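Local atomic coordinates of Sys-1 protein (Caenorhabditis elegans, PDB entry 3C2G), a protein that binds the TCF factor POP-1 directly and, as a beta-catenin in the Wnt asymmetry pathway, activates or represses target genes. Residues A[539-553]-A[569-583]. Numbering follows the deposited sequence.
Sequences EKEVAQYSYSIDCPL and VLVVCDKILEHCPTR
Ala543 lies against Ile576 where, near the C-terminal end of the all-helical armadillo domain, helix 539-544 crosses helix 569-579 almost at a right angle (96°). The small side chain of Ala543 is consistent with the close approach of the backbones: its CB sits 4.0 Å from Ile576 CA, with His579 CB and Cys580 SG beside it. After a type I turn at Ser546-Ile549 the chain runs on towards the start of 569-579, where Pro552 and Leu553 close over Cys573. Cys573 SG, turned anti to its carbonyl carbon (chi1 -78°), lies against the proline ring, 3.7 Å from Pro552 CB, while Leu553 CD1 reaches Val569 and Leu570. Leu612 of helix 603-613 also packs on Cys573, so this end is well buried.

Toward solvent the contact turns polar. Lys575 NZ forms a salt bridge with Glu539 OE1 (3.0 Å), coming from above the carboxylate plane. The other oxygen, OE2, lies at the edge of the His579 ring, near CE1. One face of that ring carries Lys540 CA in a CH-pi contact, and its ND1 donates to Lys575 O at 3.0 Å, which limits ring rotation. After the type I turn Cys580-Arg583, the Arg583 guanidinium has Tyr547 CA over one face and Gln544 O at its edge; NH2 makes a weak, bent hydrogen bond to Ala543 O, 3.0 Å long with an N-H...O angle of 124°.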
# COMPACT_ATOMS: atom_id res chain seq x y z
N GLU A 539 27.08 13.05 32.78
CA GLU A 539 28.19 13.42 31.92
C GLU A 539 29.39 12.46 32.03
O GLU A 539 29.88 11.98 31.02
CB GLU A 539 28.61 14.87 32.18
CG GLU A 539 29.11 15.57 30.95
CD GLU A 539 29.24 17.06 31.15
OE1 GLU A 539 28.22 17.77 31.09
OE2 GLU A 539 30.38 17.53 31.34
N LYS A 540 29.82 12.17 33.26
CA LYS A 540 30.90 11.19 33.50
C LYS A 540 30.59 9.84 32.89
O LYS A 540 31.37 9.31 32.11
CB LYS A 540 31.14 11.00 35.00
CG LYS A 540 32.15 11.93 35.62
CD LYS A 540 33.54 11.31 35.66
CE LYS A 540 34.56 12.29 36.27
NZ LYS A 540 35.93 11.70 36.35
N GLU A 541 29.45 9.29 33.28
CA GLU A 541 29.03 7.94 32.91
C GLU A 541 28.95 7.76 31.39
O GLU A 541 29.45 6.77 30.86
CB GLU A 541 27.68 7.62 33.59
CG GLU A 541 27.31 6.12 33.67
CD GLU A 541 25.93 5.83 34.31
OE1 GLU A 541 25.58 4.63 34.46
OE2 GLU A 541 25.19 6.78 34.66
N VAL A 542 28.34 8.73 30.70
CA VAL A 542 28.22 8.65 29.25
C VAL A 542 29.59 8.62 28.58
O VAL A 542 29.84 7.79 27.70
CB VAL A 542 27.36 9.80 28.66
CG1 VAL A 542 27.51 9.87 27.16
CG2 VAL A 542 25.90 9.60 29.00
N ALA A 543 30.47 9.52 29.00
CA ALA A 543 31.80 9.60 28.45
C ALA A 543 32.55 8.29 28.64
O ALA A 543 33.07 7.73 27.67
CB ALA A 543 32.56 10.74 29.07
N GLN A 544 32.59 7.78 29.87
CA GLN A 544 33.37 6.56 30.10
C GLN A 544 32.71 5.31 29.50
O GLN A 544 33.40 4.39 29.10
CB GLN A 544 33.83 6.40 31.55
CG GLN A 544 32.76 6.10 32.57
CD GLN A 544 33.13 6.54 34.00
OE1 GLN A 544 34.30 6.81 34.31
NE2 GLN A 544 32.12 6.62 34.87
N TYR A 545 31.38 5.30 29.39
CA TYR A 545 30.72 4.20 28.69
C TYR A 545 30.74 4.32 27.16
O TYR A 545 30.18 3.48 26.46
CB TYR A 545 29.28 4.01 29.19
CG TYR A 545 29.15 3.24 30.49
CD1 TYR A 545 29.06 1.85 30.49
CD2 TYR A 545 29.11 3.90 31.71
CE1 TYR A 545 28.94 1.13 31.68
CE2 TYR A 545 28.98 3.20 32.91
CZ TYR A 545 28.90 1.82 32.89
OH TYR A 545 28.77 1.13 34.07
N SER A 546 31.41 5.35 26.64
CA SER A 546 31.50 5.55 25.18
C SER A 546 32.85 5.19 24.55
O SER A 546 33.16 5.65 23.45
CB SER A 546 31.17 6.99 24.83
OG SER A 546 29.79 7.20 24.99
N TYR A 547 33.64 4.37 25.24
CA TYR A 547 34.94 3.92 24.74
C TYR A 547 34.81 3.17 23.39
O TYR A 547 35.72 3.22 22.57
CB TYR A 547 35.64 3.05 25.79
CG TYR A 547 34.88 1.80 26.11
CD1 TYR A 547 33.84 1.82 27.03
CD2 TYR A 547 35.16 0.61 25.46
CE1 TYR A 547 33.10 0.68 27.31
CE2 TYR A 547 34.44 -0.54 25.72
CZ TYR A 547 33.40 -0.50 26.66
OH TYR A 547 32.67 -1.64 26.94
N SER A 548 33.69 2.50 23.17
CA SER A 548 33.39 1.84 21.89
C SER A 548 33.29 2.78 20.69
O SER A 548 33.45 2.34 19.55
CB SER A 548 32.09 1.03 22.00
OG SER A 548 31.20 1.65 22.92
N ILE A 549 33.03 4.06 20.92
CA ILE A 549 32.91 5.03 19.84
C ILE A 549 34.27 5.65 19.52
O ILE A 549 34.99 6.07 20.41
CB ILE A 549 31.83 6.10 20.16
CG1 ILE A 549 30.44 5.54 19.82
CG2 ILE A 549 32.05 7.40 19.41
CD1 ILE A 549 29.29 6.41 20.29
N ASP A 550 34.62 5.65 18.23
CA ASP A 550 35.81 6.35 17.75
C ASP A 550 35.51 7.85 17.67
O ASP A 550 34.34 8.26 17.61
CB ASP A 550 36.22 5.81 16.38
CG ASP A 550 37.69 6.09 16.04
OD1 ASP A 550 38.41 6.73 16.86
OD2 ASP A 550 38.13 5.66 14.95
N CYS A 551 36.56 8.66 17.66
CA CYS A 551 36.47 10.12 17.61
C CYS A 551 35.31 10.67 16.77
O CYS A 551 35.37 10.63 15.54
CB CYS A 551 37.77 10.69 17.05
SG CYS A 551 37.83 12.49 17.20
N PRO A 552 34.26 11.20 17.42
CA PRO A 552 33.12 11.76 16.69
C PRO A 552 33.51 12.89 15.74
O PRO A 552 32.88 13.06 14.70
CB PRO A 552 32.20 12.28 17.80
CG PRO A 552 32.58 11.48 19.00
CD PRO A 552 34.06 11.29 18.88
N LEU A 553 34.55 13.64 16.09
CA LEU A 553 35.04 14.73 15.24
C LEU A 553 35.24 14.30 13.79
O LEU A 553 35.00 15.08 12.87
CB LEU A 553 36.31 15.38 15.81
CG LEU A 553 36.79 16.69 15.16
CD1 LEU A 553 35.66 17.73 15.00
CD2 LEU A 553 37.97 17.30 15.92
N VAL A 569 28.63 17.80 17.61
CA VAL A 569 29.84 17.01 17.50
C VAL A 569 30.95 17.66 18.31
O VAL A 569 31.65 16.98 19.05
CB VAL A 569 30.23 16.80 16.04
CG1 VAL A 569 31.70 16.49 15.90
CG2 VAL A 569 29.37 15.68 15.44
N LEU A 570 31.09 18.98 18.20
CA LEU A 570 32.11 19.70 18.94
C LEU A 570 31.90 19.58 20.45
O LEU A 570 32.85 19.32 21.19
CB LEU A 570 32.15 21.17 18.54
CG LEU A 570 32.61 21.46 17.12
CD1 LEU A 570 32.24 22.88 16.70
CD2 LEU A 570 34.09 21.22 16.96
N VAL A 571 30.66 19.77 20.88
CA VAL A 571 30.34 19.81 22.30
C VAL A 571 30.50 18.44 22.94
O VAL A 571 31.07 18.35 24.04
CB VAL A 571 28.93 20.38 22.53
CG1 VAL A 571 28.47 20.20 23.99
CG2 VAL A 571 28.89 21.87 22.14
N VAL A 572 30.03 17.39 22.27
CA VAL A 572 30.11 16.05 22.82
C VAL A 572 31.57 15.63 22.98
O VAL A 572 31.94 15.01 23.97
CB VAL A 572 29.28 14.99 22.02
CG1 VAL A 572 30.01 14.49 20.78
CG2 VAL A 572 28.94 13.80 22.90
N CYS A 573 32.39 15.98 21.98
CA CYS A 573 33.80 15.67 22.02
C CYS A 573 34.48 16.34 23.21
O CYS A 573 35.21 15.69 23.95
CB CYS A 573 34.49 16.09 20.72
SG CYS A 573 34.20 14.96 19.37
N ASP A 574 34.19 17.62 23.40
CA ASP A 574 34.76 18.38 24.49
C ASP A 574 34.36 17.81 25.84
O ASP A 574 35.19 17.71 26.74
CB ASP A 574 34.36 19.85 24.40
CG ASP A 574 35.15 20.73 25.35
OD1 ASP A 574 36.38 20.90 25.12
OD2 ASP A 574 34.55 21.22 26.33
N LYS A 575 33.10 17.41 25.97
CA LYS A 575 32.62 16.81 27.21
C LYS A 575 33.21 15.42 27.46
O LYS A 575 33.41 15.03 28.62
CB LYS A 575 31.09 16.76 27.22
CG LYS A 575 30.44 18.11 27.45
CD LYS A 575 28.94 18.02 27.38
CE LYS A 575 28.27 19.38 27.60
NZ LYS A 575 28.51 19.90 28.98
N ILE A 576 33.48 14.67 26.40
CA ILE A 576 34.15 13.37 26.56
C ILE A 576 35.58 13.56 27.09
O ILE A 576 36.03 12.81 27.96
CB ILE A 576 34.14 12.51 25.26
CG1 ILE A 576 32.74 12.03 24.92
CG2 ILE A 576 35.05 11.29 25.40
CD1 ILE A 576 32.58 11.63 23.47
N LEU A 577 36.27 14.57 26.58
CA LEU A 577 37.67 14.79 26.95
C LEU A 577 37.83 15.42 28.33
O LEU A 577 38.86 15.26 28.96
CB LEU A 577 38.40 15.60 25.88
CG LEU A 577 38.46 14.90 24.52
CD1 LEU A 577 39.15 15.75 23.48
CD2 LEU A 577 39.14 13.54 24.64
N GLU A 578 36.79 16.13 28.79
CA GLU A 578 36.76 16.64 30.15
C GLU A 578 36.80 15.50 31.17
O GLU A 578 37.37 15.66 32.24
CB GLU A 578 35.52 17.52 30.38
CG GLU A 578 35.52 18.34 31.68
CD GLU A 578 34.31 19.31 31.77
OE1 GLU A 578 34.02 20.02 30.77
OE2 GLU A 578 33.66 19.36 32.86
N HIS A 579 36.22 14.36 30.82
CA HIS A 579 36.19 13.21 31.74
C HIS A 579 37.12 12.04 31.35
O HIS A 579 37.51 11.25 32.20
CB HIS A 579 34.76 12.72 31.97
CG HIS A 579 33.82 13.80 32.42
ND1 HIS A 579 32.96 14.44 31.56
CD2 HIS A 579 33.61 14.34 33.64
CE1 HIS A 579 32.27 15.35 32.23
NE2 HIS A 579 32.64 15.30 33.50
N CYS A 580 37.49 11.94 30.08
CA CYS A 580 38.47 10.95 29.64
C CYS A 580 39.57 11.65 28.86
O CYS A 580 39.61 11.53 27.63
CB CYS A 580 37.82 9.86 28.80
SG CYS A 580 36.38 9.07 29.59
N PRO A 581 40.46 12.37 29.57
CA PRO A 581 41.47 13.27 28.98
C PRO A 581 42.40 12.60 27.96
O PRO A 581 42.79 13.23 26.97
CB PRO A 581 42.29 13.74 30.20
CG PRO A 581 41.42 13.49 31.38
CD PRO A 581 40.55 12.32 31.05
N THR A 582 42.73 11.34 28.19
CA THR A 582 43.74 10.64 27.40
C THR A 582 43.23 10.25 26.01
O THR A 582 44.04 9.98 25.12
CB THR A 582 44.30 9.39 28.12
OG1 THR A 582 43.28 8.39 28.21
CG2 THR A 582 44.80 9.71 29.54
N ARG A 583 41.92 10.23 25.82
CA ARG A 583 41.35 9.97 24.49
C ARG A 583 41.81 10.99 23.45
O ARG A 583 41.82 10.69 22.25
CB ARG A 583 39.83 9.91 24.53
CG ARG A 583 39.31 8.57 24.95
CD ARG A 583 37.81 8.52 24.86
NE ARG A 583 37.31 7.68 25.94
CZ ARG A 583 36.05 7.32 26.11
NH1 ARG A 583 35.11 7.70 25.25
NH2 ARG A 583 35.74 6.57 27.15